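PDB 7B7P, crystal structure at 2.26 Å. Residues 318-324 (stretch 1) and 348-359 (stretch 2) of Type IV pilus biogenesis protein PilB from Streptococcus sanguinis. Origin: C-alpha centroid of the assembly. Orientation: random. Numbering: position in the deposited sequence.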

# COMPACT_ATOMS: atom_id res chain seq x y z
N ILE A 318 -25.19 -11.48 16.82
CA ILE A 318 -25.49 -10.92 15.53
C ILE A 318 -24.77 -9.59 15.52
O ILE A 318 -25.14 -8.67 16.28
N TYR A 319 -23.71 -9.50 14.74
CA TYR A 319 -22.86 -8.34 14.81
C TYR A 319 -23.60 -7.09 14.37
O TYR A 319 -24.46 -7.12 13.49
N ASP A 320 -23.27 -5.98 15.02
CA ASP A 320 -23.72 -4.66 14.61
C ASP A 320 -22.98 -4.22 13.36
O ASP A 320 -21.91 -3.60 13.43
N LEU A 321 -23.55 -4.55 12.21
CA LEU A 321 -23.06 -4.15 10.90
C LEU A 321 -23.82 -2.97 10.32
O LEU A 321 -23.82 -2.79 9.10
N SER A 322 -24.49 -2.17 11.14
CA SER A 322 -25.30 -1.10 10.57
C SER A 322 -24.41 0.04 10.06
O SER A 322 -23.37 0.35 10.64
N PRO A 323 -24.82 0.71 8.97
CA PRO A 323 -24.16 1.96 8.60
C PRO A 323 -24.50 3.09 9.55
O PRO A 323 -23.88 4.15 9.46
N THR A 324 -25.47 2.88 10.45
CA THR A 324 -25.80 3.85 11.48
C THR A 324 -24.89 3.58 12.67
O THR A 324 -24.91 2.49 13.25
N ILE A 348 -12.73 -11.03 16.99
CA ILE A 348 -12.00 -11.10 15.74
C ILE A 348 -12.97 -11.28 14.57
O ILE A 348 -12.79 -10.70 13.50
N ALA A 349 -14.01 -12.10 14.77
CA ALA A 349 -14.98 -12.34 13.70
C ALA A 349 -15.77 -11.08 13.38
O ALA A 349 -16.14 -10.86 12.22
N TYR A 350 -16.05 -10.25 14.38
CA TYR A 350 -16.73 -8.98 14.14
C TYR A 350 -15.97 -8.16 13.12
O TYR A 350 -16.55 -7.60 12.18
N ALA A 351 -14.65 -8.08 13.28
CA ALA A 351 -13.83 -7.31 12.36
C ALA A 351 -13.87 -7.91 10.95
O ALA A 351 -13.84 -7.19 9.95
N GLY A 352 -13.94 -9.23 10.86
CA GLY A 352 -14.08 -9.84 9.55
C GLY A 352 -15.44 -9.55 8.93
O GLY A 352 -15.53 -9.28 7.73
N GLU A 353 -16.51 -9.60 9.73
CA GLU A 353 -17.82 -9.26 9.16
C GLU A 353 -17.86 -7.81 8.71
O GLU A 353 -18.39 -7.51 7.63
N VAL A 354 -17.25 -6.91 9.48
CA VAL A 354 -17.21 -5.50 9.08
C VAL A 354 -16.46 -5.35 7.76
O VAL A 354 -16.91 -4.64 6.85
N SER A 355 -15.34 -6.05 7.62
CA SER A 355 -14.54 -5.94 6.40
C SER A 355 -15.31 -6.42 5.18
O SER A 355 -15.24 -5.79 4.11
N LYS A 356 -16.05 -7.51 5.30
CA LYS A 356 -16.83 -8.00 4.17
C LYS A 356 -17.92 -7.01 3.76
O LYS A 356 -18.19 -6.83 2.57
N LYS A 357 -18.53 -6.33 4.72
CA LYS A 357 -19.60 -5.42 4.35
C LYS A 357 -19.09 -4.07 3.85
O LYS A 357 -19.66 -3.51 2.91
N PHE A 358 -18.03 -3.53 4.46
CA PHE A 358 -17.66 -2.13 4.26
C PHE A 358 -16.35 -1.95 3.47
O PHE A 358 -15.90 -0.80 3.30
N GLY A 359 -15.73 -3.02 3.00
CA GLY A 359 -14.39 -2.88 2.47
C GLY A 359 -14.26 -2.85 0.96
O GLY A 359 -13.15 -2.99 0.44

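An irregular segment, residues 318-324, lies along helical residues 348-358 of PilB, part of a helix that begins earlier in the chain, held by apolar packing and by two hydrogen bonds from helix side chains to its backbone carbonyls. Tyr319 (chi1 m) points toward the helix and lays its ring over Tyr350, whose CA sits 4.0 Å from the Tyr319 ring centroid, almost on the ring normal, a CH-pi contact. The two tyrosine rings are near parallel (23°) but slid apart, so they barely overlap; Tyr319 CB instead meets Tyr350 CD1 at 3.6 Å. The Tyr319 side chain also reaches Ala349 (Tyr319 OH to Ala349 CB 3.7 Å) and the aliphatic part of Glu353 (m, m; Tyr319 CD2 to Glu353 CG 3.7 Å). Tyr350, chi1 t, extends its hydroxyl to donate to the backbone O of Asp320 (Tyr350 OH to Asp320 O, 2.8 Å). Leu321 (m, t) leaves the backbone sideways, yet its CD2 lies 3.9 Å from both Glu353 CB and Val354 CG2 and 4.0 Å from Tyr350 CE1. Glu353 and Lys357 also point toward the segment. One turn on from Glu353, Lys357, all t, stretches alongside Leu321 and donates from NZ to Leu321 O (2.9 Å). Phe358 (m) points toward the segment, bringing CZ within 3.4 Å of the same Leu321 O at its ring edge; Pro323 CB approaches Phe358 CE1 at 4.4 Å.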

# COMPACT_ATOMS: atom_id res chain seq x y z
CB ILE A 318 -27.00 -10.77 15.29
CG1 ILE A 318 -27.66 -12.14 15.44
CG2 ILE A 318 -27.27 -10.17 13.94
CD1 ILE A 318 -29.13 -12.09 15.69
CB TYR A 319 -21.59 -8.57 14.00
CG TYR A 319 -20.81 -9.69 14.63
CD1 TYR A 319 -20.39 -9.61 15.95
CD2 TYR A 319 -20.54 -10.85 13.93
CE1 TYR A 319 -19.70 -10.65 16.55
CE2 TYR A 319 -19.85 -11.91 14.52
CZ TYR A 319 -19.44 -11.80 15.82
OH TYR A 319 -18.77 -12.84 16.39
CB ASP A 320 -23.49 -3.65 15.74
CG ASP A 320 -24.09 -2.28 15.44
OD1 ASP A 320 -24.74 -2.11 14.38
OD2 ASP A 320 -23.89 -1.37 16.25
CB LEU A 321 -23.15 -5.33 9.95
CG LEU A 321 -22.46 -6.56 10.52
CD1 LEU A 321 -22.61 -7.70 9.50
CD2 LEU A 321 -20.98 -6.21 10.78
CB SER A 322 -26.29 -0.55 11.60
OG SER A 322 -26.78 0.70 11.15
CB PRO A 323 -24.69 2.24 7.19
CG PRO A 323 -25.37 0.99 6.76
CD PRO A 323 -25.84 0.32 7.99
CB THR A 324 -27.27 3.74 11.89
OG1 THR A 324 -28.10 4.15 10.79
CG2 THR A 324 -27.56 4.63 13.10
CB ILE A 348 -10.95 -12.23 15.81
CG1 ILE A 348 -9.81 -11.82 16.76
CG2 ILE A 348 -10.40 -12.58 14.43
CD1 ILE A 348 -8.81 -12.93 17.05
CB ALA A 349 -15.94 -13.48 14.08
CB TYR A 350 -16.86 -8.21 15.46
CG TYR A 350 -17.59 -6.88 15.37
CD1 TYR A 350 -18.60 -6.70 14.45
CD2 TYR A 350 -17.30 -5.83 16.25
CE1 TYR A 350 -19.28 -5.53 14.36
CE2 TYR A 350 -18.00 -4.65 16.18
CZ TYR A 350 -19.00 -4.51 15.23
OH TYR A 350 -19.72 -3.34 15.12
CB ALA A 351 -12.40 -7.24 12.89
CB GLU A 353 -18.95 -9.52 10.17
CG GLU A 353 -19.19 -10.97 10.46
CD GLU A 353 -19.31 -11.81 9.18
OE1 GLU A 353 -20.22 -11.55 8.38
OE2 GLU A 353 -18.48 -12.73 8.98
CB VAL A 354 -16.58 -4.64 10.19
CG1 VAL A 354 -16.18 -3.29 9.62
CG2 VAL A 354 -17.53 -4.49 11.37
CB SER A 355 -13.25 -6.75 6.55
OG SER A 355 -12.40 -6.52 5.43
CB LYS A 356 -17.43 -9.35 4.50
CG LYS A 356 -16.46 -10.50 4.31
CD LYS A 356 -16.63 -11.54 5.39
CE LYS A 356 -17.88 -12.33 5.18
NZ LYS A 356 -17.71 -13.68 5.81
CB LYS A 357 -20.55 -5.21 5.53
CG LYS A 357 -21.72 -4.33 5.17
CD LYS A 357 -22.82 -4.38 6.21
CE LYS A 357 -24.07 -3.63 5.72
NZ LYS A 357 -25.16 -3.80 6.70
CB PHE A 358 -17.54 -1.44 5.63
CG PHE A 358 -18.86 -1.26 6.35
CD1 PHE A 358 -19.74 -0.26 5.97
CD2 PHE A 358 -19.22 -2.11 7.39
CE1 PHE A 358 -20.96 -0.09 6.62
CE2 PHE A 358 -20.43 -1.96 8.05
CZ PHE A 358 -21.31 -0.93 7.67